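PDB 1AW9: glutathione s-transferase III from Zea mays, which probably conjugates reduced glutathione to electrophilic compounds, herbicides among them, as a dimeric plant transferase of the phi family. Local coordinates for residues V20-E23 with D27-I30; L57-E62 with N71-S76; P108-L113 with A169-Y174; A196-A199 with F203-T206. One frame throughout, in Å; residues are numbered along the deposited sequence.

Contact 1 of 4, residues V20-E23 with D27-I30; sequences VLNE and DFEI. With CD (cadmium ion), chain F.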
# COMPACT_ATOMS: atom_id res chain seq x y z
N VAL A 20 1.26 -30.78 -16.66
CA VAL A 20 0.79 -31.06 -17.99
C VAL A 20 1.74 -31.98 -18.77
O VAL A 20 1.28 -32.82 -19.53
CB VAL A 20 0.46 -29.75 -18.72
CG1 VAL A 20 0.30 -29.96 -20.20
CG2 VAL A 20 -0.84 -29.21 -18.19
N LEU A 21 3.05 -31.90 -18.54
CA LEU A 21 3.97 -32.77 -19.28
C LEU A 21 3.79 -34.25 -18.88
O LEU A 21 3.82 -35.12 -19.74
CB LEU A 21 5.43 -32.33 -19.13
CG LEU A 21 5.87 -30.94 -19.65
CD1 LEU A 21 7.28 -30.66 -19.25
CD2 LEU A 21 5.74 -30.78 -21.13
N ASN A 22 3.55 -34.52 -17.60
CA ASN A 22 3.33 -35.89 -17.17
C ASN A 22 2.00 -36.43 -17.66
O ASN A 22 1.90 -37.59 -18.01
CB ASN A 22 3.39 -36.01 -15.68
CG ASN A 22 4.75 -35.77 -15.18
OD1 ASN A 22 5.70 -36.25 -15.77
ND2 ASN A 22 4.89 -34.97 -14.13
N GLU A 23 0.97 -35.61 -17.71
CA GLU A 23 -0.32 -36.10 -18.17
C GLU A 23 -0.15 -36.61 -19.59
O GLU A 23 -0.64 -37.67 -19.93
CB GLU A 23 -1.37 -35.00 -18.13
CG GLU A 23 -1.90 -34.69 -16.75
CD GLU A 23 -2.89 -35.74 -16.23
OE1 GLU A 23 -3.45 -36.52 -17.03
OE2 GLU A 23 -3.14 -35.78 -15.01
N ASP A 27 8.55 -36.73 -22.41
CA ASP A 27 9.84 -36.79 -21.74
C ASP A 27 10.41 -35.40 -21.60
O ASP A 27 10.39 -34.63 -22.57
CB ASP A 27 10.85 -37.58 -22.54
CG ASP A 27 10.76 -39.05 -22.29
OD1 ASP A 27 11.10 -39.47 -21.14
OD2 ASP A 27 10.35 -39.77 -23.23
N PHE A 28 11.02 -35.11 -20.47
CA PHE A 28 11.58 -33.79 -20.24
C PHE A 28 12.48 -33.77 -19.04
O PHE A 28 12.45 -34.69 -18.24
CB PHE A 28 10.44 -32.78 -19.99
CG PHE A 28 9.68 -33.01 -18.70
CD1 PHE A 28 8.56 -33.85 -18.67
CD2 PHE A 28 10.08 -32.38 -17.52
CE1 PHE A 28 7.87 -34.06 -17.49
CE2 PHE A 28 9.39 -32.58 -16.34
CZ PHE A 28 8.28 -33.42 -16.32
N GLU A 29 13.33 -32.76 -18.95
CA GLU A 29 14.19 -32.61 -17.78
C GLU A 29 14.02 -31.19 -17.25
O GLU A 29 13.77 -30.27 -18.00
CB GLU A 29 15.65 -32.99 -18.06
CG GLU A 29 16.36 -32.21 -19.17
CD GLU A 29 17.91 -32.18 -18.97
OE1 GLU A 29 18.42 -32.72 -17.95
OE2 GLU A 29 18.61 -31.58 -19.84
N ILE A 30 14.02 -31.03 -15.94
CA ILE A 30 13.84 -29.72 -15.37
C ILE A 30 15.20 -29.18 -15.11
O ILE A 30 15.90 -29.68 -14.24
CB ILE A 30 13.08 -29.78 -14.04
CG1 ILE A 30 11.65 -30.27 -14.26
CG2 ILE A 30 13.10 -28.41 -13.40
CD1 ILE A 30 10.84 -30.41 -13.00
CD CD F . 9.55 -42.04 -22.69
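Leu21 reaches from the last turn of helix 12-23 to the ring of Phe28. Its CB already lies above the ring plane, just outside the CD1-CE1 side, 3.4 Å from Phe28 CE1 and almost as near Phe28 CD1. CG comes next, farther from the ring, with Phe28 CD1 as its neighbour. From there the CD1 branch swings over one face of the Phe28 ring as a CH-pi contact: Leu21 CD1 sits 3.5 Å from the centroid of the Phe28 ring, 18° off the ring normal, displaced toward Phe28 CG. The other methyl, CD2, turns to Ile74 of helix 67-77. Helix 12-23 is the crossover of a right-handed beta-alpha-beta unit in the thioredoxin-like N-terminal domain, and this packing ties its end to strand 28-31, with Leu3 of the neighbouring strand touching both Leu21 and Phe28. The ring takes up its place because Phe28 CG stands between backbone N and carbonyl carbon (chi1 67°). At the ring edge Asn22 OD1 comes 3.5 Å from Phe28 CE1, while Asn22 ND2 is hydrogen-bonded to Thr206 OG1. Asp27 turns the other way, its OD2 binding a cadmium ion at 2.5 Å.

Contact 2 of 4, residues L57-E62 with N71-S76; sequences LVDGDE and NRYIAS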
# COMPACT_ATOMS: atom_id res chain seq x y z
N LEU A 57 10.36 -23.19 -21.75
CA LEU A 57 10.47 -24.55 -22.21
C LEU A 57 11.03 -24.51 -23.60
O LEU A 57 10.64 -23.64 -24.39
CB LEU A 57 9.10 -25.24 -22.23
CG LEU A 57 9.04 -26.66 -22.79
CD1 LEU A 57 8.84 -27.66 -21.68
CD2 LEU A 57 7.92 -26.75 -23.78
N VAL A 58 12.01 -25.37 -23.86
CA VAL A 58 12.57 -25.45 -25.21
C VAL A 58 12.07 -26.72 -25.90
O VAL A 58 12.33 -27.83 -25.43
CB VAL A 58 14.11 -25.46 -25.23
CG1 VAL A 58 14.59 -25.65 -26.67
CG2 VAL A 58 14.66 -24.17 -24.64
N ASP A 59 11.28 -26.55 -26.95
CA ASP A 59 10.74 -27.69 -27.68
C ASP A 59 11.44 -27.80 -29.05
O ASP A 59 10.92 -27.35 -30.10
CB ASP A 59 9.24 -27.58 -27.84
CG ASP A 59 8.63 -28.84 -28.44
OD1 ASP A 59 9.18 -29.93 -28.18
OD2 ASP A 59 7.63 -28.74 -29.19
N GLY A 60 12.61 -28.42 -29.01
CA GLY A 60 13.39 -28.56 -30.20
C GLY A 60 13.90 -27.19 -30.59
O GLY A 60 14.83 -26.68 -29.98
N ASP A 61 13.25 -26.58 -31.56
CA ASP A 61 13.64 -25.26 -32.05
C ASP A 61 12.77 -24.15 -31.44
O ASP A 61 13.09 -22.97 -31.54
CB ASP A 61 13.58 -25.23 -33.60
CG ASP A 61 12.16 -25.51 -34.18
OD1 ASP A 61 11.44 -26.39 -33.63
OD2 ASP A 61 11.79 -24.86 -35.20
N GLU A 62 11.68 -24.57 -30.79
CA GLU A 62 10.73 -23.67 -30.16
C GLU A 62 11.08 -23.34 -28.74
O GLU A 62 11.51 -24.19 -27.98
CB GLU A 62 9.36 -24.32 -30.17
CG GLU A 62 8.91 -24.77 -31.53
CD GLU A 62 8.51 -23.59 -32.40
OE1 GLU A 62 9.28 -22.59 -32.46
OE2 GLU A 62 7.42 -23.66 -33.02
N ASN A 71 1.59 -24.73 -21.40
CA ASN A 71 0.61 -25.78 -21.22
C ASN A 71 -0.38 -25.90 -22.36
O ASN A 71 -0.73 -27.00 -22.78
CB ASN A 71 -0.14 -25.60 -19.90
CG ASN A 71 0.70 -25.98 -18.74
OD1 ASN A 71 1.85 -26.35 -18.94
ND2 ASN A 71 0.17 -25.93 -17.53
N ARG A 72 -0.80 -24.79 -22.92
CA ARG A 72 -1.77 -24.87 -23.97
C ARG A 72 -1.11 -25.37 -25.24
O ARG A 72 -1.67 -26.22 -25.94
CB ARG A 72 -2.43 -23.53 -24.18
CG ARG A 72 -3.49 -23.59 -25.24
CD ARG A 72 -4.76 -22.93 -24.79
NE ARG A 72 -5.88 -23.29 -25.66
CZ ARG A 72 -7.09 -22.76 -25.56
NH1 ARG A 72 -7.34 -21.86 -24.61
NH2 ARG A 72 -8.06 -23.15 -26.38
N TYR A 73 0.09 -24.89 -25.52
CA TYR A 73 0.85 -25.30 -26.71
C TYR A 73 1.09 -26.81 -26.69
O TYR A 73 0.77 -27.51 -27.64
CB TYR A 73 2.18 -24.56 -26.74
CG TYR A 73 3.19 -25.13 -27.69
CD1 TYR A 73 3.19 -24.79 -29.05
CD2 TYR A 73 4.21 -25.96 -27.22
CE1 TYR A 73 4.18 -25.25 -29.89
CE2 TYR A 73 5.20 -26.43 -28.05
CZ TYR A 73 5.19 -26.06 -29.38
OH TYR A 73 6.24 -26.47 -30.16
N ILE A 74 1.65 -27.30 -25.61
CA ILE A 74 1.90 -28.71 -25.46
C ILE A 74 0.59 -29.51 -25.54
O ILE A 74 0.59 -30.57 -26.12
CB ILE A 74 2.58 -28.96 -24.11
CG1 ILE A 74 3.99 -28.38 -24.11
CG2 ILE A 74 2.49 -30.43 -23.73
CD1 ILE A 74 4.90 -28.86 -25.23
N ALA A 75 -0.50 -29.02 -24.95
CA ALA A 75 -1.79 -29.73 -24.95
C ALA A 75 -2.40 -29.90 -26.33
O ALA A 75 -3.10 -30.88 -26.59
CB ALA A 75 -2.79 -29.07 -24.00
N SER A 76 -2.17 -28.95 -27.21
CA SER A 76 -2.72 -29.08 -28.56
C SER A 76 -1.71 -29.71 -29.52
O SER A 76 -2.09 -30.47 -30.40
CB SER A 76 -3.21 -27.73 -29.10
OG SER A 76 -2.33 -26.67 -28.77
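Tyr73 on helix 67-77 and Asp59 at the end of strand 56-59 make the one hydrogen bond of this contact, the phenol giving its proton from Tyr73 OH to Asp59 OD2 over 2.8 Å. The carboxylate oxygen accepts with its anti lone pair and lies near the plane of the Tyr73 ring at its edge. The carboxylate stands steeply to that ring, the planes 76° apart. Both groups extend toward each other: Asp59 CG is anti to the backbone N (chi1 -173°), as is Tyr73 CG.

A second polar link comes from Lys77, whose NZ forms a salt bridge with Asp59 OD2 and a hydrogen bond with Tyr73 OH. Replacing Tyr73 by a phenylalanine would probably cost Asp59 a donor and leave Lys77 without one of its acceptors.

Glu62 CG is in van der Waals contact with the phenol oxygen, Tyr73 OH, at 3.4 Å; the nonpolar pair is Leu57 CD2 and Ile74 CD1, tip to tip at 4.0 Å. Asp59 and Glu62 are the ends of a type II' turn in the beta hairpin of strands 56-59 and 62-65, which with helix 67-77 belongs to the thioredoxin-like N-terminal domain. Ala93 of the second subunit packs on Glu62 and Tyr73. With Lys77 beside it, the buried Asp59 carboxylate is probably stabilised as the anion, so that hairpin and helix are joined by charge as well as packing.

Contact 3 of 4, residues P108-L113 with A169-Y174; sequences PNASPL and ASYLLY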
# COMPACT_ATOMS: atom_id res chain seq x y z
N PRO A 108 -4.20 -15.18 -9.02
CA PRO A 108 -3.83 -13.96 -8.29
C PRO A 108 -4.12 -13.96 -6.80
O PRO A 108 -3.61 -13.12 -6.08
CB PRO A 108 -4.60 -12.87 -9.02
CG PRO A 108 -4.87 -13.48 -10.39
CD PRO A 108 -5.26 -14.88 -9.99
N ASN A 109 -4.98 -14.85 -6.35
CA ASN A 109 -5.29 -14.92 -4.93
C ASN A 109 -4.56 -16.07 -4.27
O ASN A 109 -4.15 -15.94 -3.10
CB ASN A 109 -6.79 -14.99 -4.73
CG ASN A 109 -7.46 -13.69 -5.09
OD1 ASN A 109 -7.17 -12.67 -4.47
ND2 ASN A 109 -8.30 -13.70 -6.11
N ALA A 110 -4.35 -17.15 -5.01
CA ALA A 110 -3.66 -18.33 -4.48
C ALA A 110 -2.18 -18.08 -4.32
O ALA A 110 -1.61 -18.48 -3.31
CB ALA A 110 -3.87 -19.53 -5.37
N SER A 111 -1.53 -17.43 -5.29
CA SER A 111 -0.09 -17.21 -5.14
C SER A 111 0.35 -16.35 -3.97
O SER A 111 1.35 -16.68 -3.33
CB SER A 111 0.56 -16.71 -6.43
OG SER A 111 -0.13 -15.59 -6.91
N PRO A 112 -0.31 -15.18 -3.71
CA PRO A 112 0.14 -14.37 -2.57
C PRO A 112 0.09 -15.18 -1.28
O PRO A 112 0.94 -15.01 -0.42
CB PRO A 112 -0.90 -13.26 -2.51
CG PRO A 112 -1.23 -13.05 -3.93
CD PRO A 112 -1.31 -14.44 -4.51
N LEU A 113 -0.90 -16.05 -1.16
CA LEU A 113 -1.06 -16.87 0.03
C LEU A 113 0.09 -17.87 0.18
O LEU A 113 0.60 -18.08 1.28
CB LEU A 113 -2.41 -17.60 0.01
CG LEU A 113 -3.66 -16.72 0.19
CD1 LEU A 113 -4.90 -17.58 0.14
CD2 LEU A 113 -3.62 -15.99 1.50
N ALA A 169 -3.83 -27.62 -10.38
CA ALA A 169 -3.17 -28.56 -9.49
C ALA A 169 -1.99 -28.17 -8.60
O ALA A 169 -1.99 -28.52 -7.41
CB ALA A 169 -2.89 -29.84 -10.22
N SER A 170 -0.98 -27.48 -9.15
CA SER A 170 0.19 -27.12 -8.36
C SER A 170 -0.15 -26.15 -7.26
O SER A 170 0.32 -26.31 -6.14
CB SER A 170 1.34 -26.59 -9.20
OG SER A 170 1.04 -25.39 -9.83
N TYR A 171 -1.00 -25.17 -7.54
CA TYR A 171 -1.38 -24.23 -6.51
C TYR A 171 -2.33 -24.81 -5.47
O TYR A 171 -2.23 -24.43 -4.31
CB TYR A 171 -1.83 -22.91 -7.09
CG TYR A 171 -0.65 -21.96 -7.27
CD1 TYR A 171 -0.20 -21.17 -6.20
CD2 TYR A 171 0.04 -21.87 -8.48
CE1 TYR A 171 0.88 -20.32 -6.35
CE2 TYR A 171 1.15 -21.01 -8.63
CZ TYR A 171 1.55 -20.24 -7.55
OH TYR A 171 2.61 -19.37 -7.68
N LEU A 172 -3.18 -25.77 -5.85
CA LEU A 172 -4.06 -26.41 -4.87
C LEU A 172 -3.16 -27.22 -3.92
O LEU A 172 -3.36 -27.24 -2.70
CB LEU A 172 -5.06 -27.34 -5.56
CG LEU A 172 -6.32 -26.71 -6.16
CD1 LEU A 172 -7.09 -27.81 -6.81
CD2 LEU A 172 -7.20 -26.02 -5.11
N LEU A 173 -2.15 -27.86 -4.50
CA LEU A 173 -1.17 -28.65 -3.76
C LEU A 173 -0.48 -27.78 -2.71
O LEU A 173 -0.47 -28.10 -1.53
CB LEU A 173 -0.15 -29.26 -4.74
CG LEU A 173 0.87 -30.28 -4.24
CD1 LEU A 173 2.05 -29.60 -3.57
CD2 LEU A 173 0.20 -31.26 -3.28
N TYR A 174 0.10 -26.67 -3.13
CA TYR A 174 0.79 -25.78 -2.19
C TYR A 174 -0.16 -25.18 -1.15
O TYR A 174 0.20 -25.09 0.02
CB TYR A 174 1.58 -24.71 -2.93
CG TYR A 174 2.87 -25.25 -3.50
CD1 TYR A 174 2.86 -26.17 -4.54
CD2 TYR A 174 4.10 -24.86 -2.97
CE1 TYR A 174 4.05 -26.70 -5.05
CE2 TYR A 174 5.30 -25.38 -3.48
CZ TYR A 174 5.27 -26.30 -4.52
OH TYR A 174 6.44 -26.77 -5.07
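Tyr171 brings the CD1-CE1 side of its ring up to Ala110 and Ser111 of helix 92-122. The closest approach is from Tyr171 CE1 to Ser111 CA, 3.5 Å, with Ser111 CB lying 3.6 Å from Tyr171 OH. One residue earlier, Ala110 CB lies 4.1 Å from Tyr171 CD1. No hydrogen bond crosses between the two segments; the contact is van der Waals packing of an aromatic side chain on a helix whose small residues let it come in close, the CA atoms of Ala110 and Tyr171 being 6.6 Å apart.

In the next shell, Ser111 OG stands between its backbone N and carbonyl carbon (chi1 52°), a rotation that directs it back along its own helix to a hydrogen bond with Tyr107 O. The ring of that same Tyr107 meets Tyr171 edge-to-face, while Phe106 packs on it too. Pro12, Asn13 and Arg16 of helix 12-23 also touch Tyr171. An alanine in place of Tyr171 is likely to open a gap between the two helices and deprive Tyr107 of an edge-to-face partner.

Farther out, Ser170 OG bonds to Pro12 O. Both helices belong to the all-helical C-terminal domain of the glutathione transferase fold, and Tyr171 packs where that domain meets the thioredoxin-like one, next to Pro12 and Asn13, which probably bind glutathione.

Contact 4 of 4, residues A196-A199 with F203-T206; sequences AIVA and FQKT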
# COMPACT_ATOMS: atom_id res chain seq x y z
N ALA A 196 -9.95 -35.73 -6.23
CA ALA A 196 -9.94 -36.49 -7.47
C ALA A 196 -8.65 -36.17 -8.24
O ALA A 196 -8.03 -37.07 -8.82
CB ALA A 196 -11.13 -36.16 -8.31
N ILE A 197 -8.23 -34.91 -8.27
CA ILE A 197 -7.01 -34.51 -9.02
C ILE A 197 -5.73 -35.14 -8.45
O ILE A 197 -4.84 -35.51 -9.19
CB ILE A 197 -6.81 -32.94 -9.07
CG1 ILE A 197 -8.00 -32.27 -9.77
CG2 ILE A 197 -5.50 -32.58 -9.79
CD1 ILE A 197 -7.93 -30.74 -9.79
N VAL A 198 -5.64 -35.20 -7.13
CA VAL A 198 -4.46 -35.78 -6.48
C VAL A 198 -4.36 -37.27 -6.78
O VAL A 198 -3.26 -37.79 -6.82
CB VAL A 198 -4.48 -35.63 -4.95
CG1 VAL A 198 -3.07 -35.33 -4.43
CG2 VAL A 198 -5.37 -34.54 -4.55
N ALA A 199 -5.50 -37.94 -6.92
CA ALA A 199 -5.58 -39.37 -7.21
C ALA A 199 -5.03 -39.74 -8.59
O ALA A 199 -4.65 -40.89 -8.82
CB ALA A 199 -7.04 -39.87 -7.10
N PHE A 203 -0.44 -36.96 -11.78
CA PHE A 203 -0.21 -36.03 -10.71
C PHE A 203 0.66 -36.61 -9.64
O PHE A 203 1.50 -35.91 -9.09
CB PHE A 203 -1.48 -35.47 -10.11
CG PHE A 203 -1.24 -34.20 -9.35
CD1 PHE A 203 -0.63 -33.12 -9.98
CD2 PHE A 203 -1.50 -34.13 -8.01
CE1 PHE A 203 -0.27 -31.98 -9.27
CE2 PHE A 203 -1.15 -32.99 -7.28
CZ PHE A 203 -0.54 -31.92 -7.91
N GLN A 204 0.49 -37.90 -9.38
CA GLN A 204 1.27 -38.62 -8.37
C GLN A 204 2.74 -38.55 -8.68
O GLN A 204 3.57 -38.41 -7.78
CB GLN A 204 0.84 -40.08 -8.31
CG GLN A 204 -0.43 -40.27 -7.54
CD GLN A 204 -0.32 -39.61 -6.20
OE1 GLN A 204 0.35 -40.13 -5.30
NE2 GLN A 204 -0.87 -38.40 -6.07
N LYS A 205 3.03 -38.65 -9.98
CA LYS A 205 4.39 -38.61 -10.51
C LYS A 205 4.96 -37.21 -10.26
O LYS A 205 6.03 -37.05 -9.67
CB LYS A 205 4.36 -38.90 -12.03
CG LYS A 205 5.67 -39.41 -12.68
CD LYS A 205 5.55 -39.56 -14.22
CE LYS A 205 4.26 -40.33 -14.64
NZ LYS A 205 3.88 -40.14 -16.09
N THR A 206 4.19 -36.21 -10.69
CA THR A 206 4.58 -34.82 -10.52
C THR A 206 4.94 -34.52 -9.07
O THR A 206 6.03 -34.03 -8.79
CB THR A 206 3.43 -33.89 -10.95
OG1 THR A 206 3.01 -34.24 -12.28
CG2 THR A 206 3.89 -32.43 -10.91
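The chain passes from helix 188-199 to helix 201-209 through a short link, which brings the CA atoms of Val198 and Phe203 to 6.0 Å. This pair of consecutive helices lies near the C-terminal end of the helical domain of the transferase fold, and its second helix runs on to pack against helix 12-23 of the thioredoxin-like domain.

Phe203 fills the inner side of the corner. Its CB lies 3.5 Å from Ile197 O, and its ring comes to the backbone of the first helix, Phe203 CD2 standing 3.7 Å from Val198 CA. Although the CB of Val198 points away from the second helix, its CG1 still reaches Phe203 CD2 at 4.1 Å. The ring gets there with CG anti to the backbone N (chi1 -161°), a rotation that carries it over to Ile197 and Val198. Thr19 of helix 12-23 and Ala169 of helix 169-176 also touch Phe203, so several helices enclose this aromatic side chain.

On the exposed flank, the chain of Gln204 bends at chi2 (-51°) and folds its amide back to the first helix. There Gln204 NE2 donates a weak hydrogen bond to Val198 O, 2.6 Å long but bent to 125° at the hydrogen.

How the contacts relate
Along the chain the four contacts follow in series, the first two in the thioredoxin-like domain and contact 3 in the helical C-terminal domain, with contact 4 near the chain's end. Contacts 1 and 2, centres 11 Å apart, share the mixed sheet and meet where Leu21 and Val20 pack on Leu57, Asn71 and Ile74. Contacts 3 and 4, 16 Å apart, join through Ala169 against Phe203 and Ile197. Contacts 1 and 4, centres 14 Å apart, are tied by the probable hydrogen bond from Asn22 to Thr206. Helix 12-23, part of the thioredoxin-like domain, thus meets the C-terminal helices at contacts 3 and 4, while contacts 2 and 3 stay separate, centres 23 Å apart.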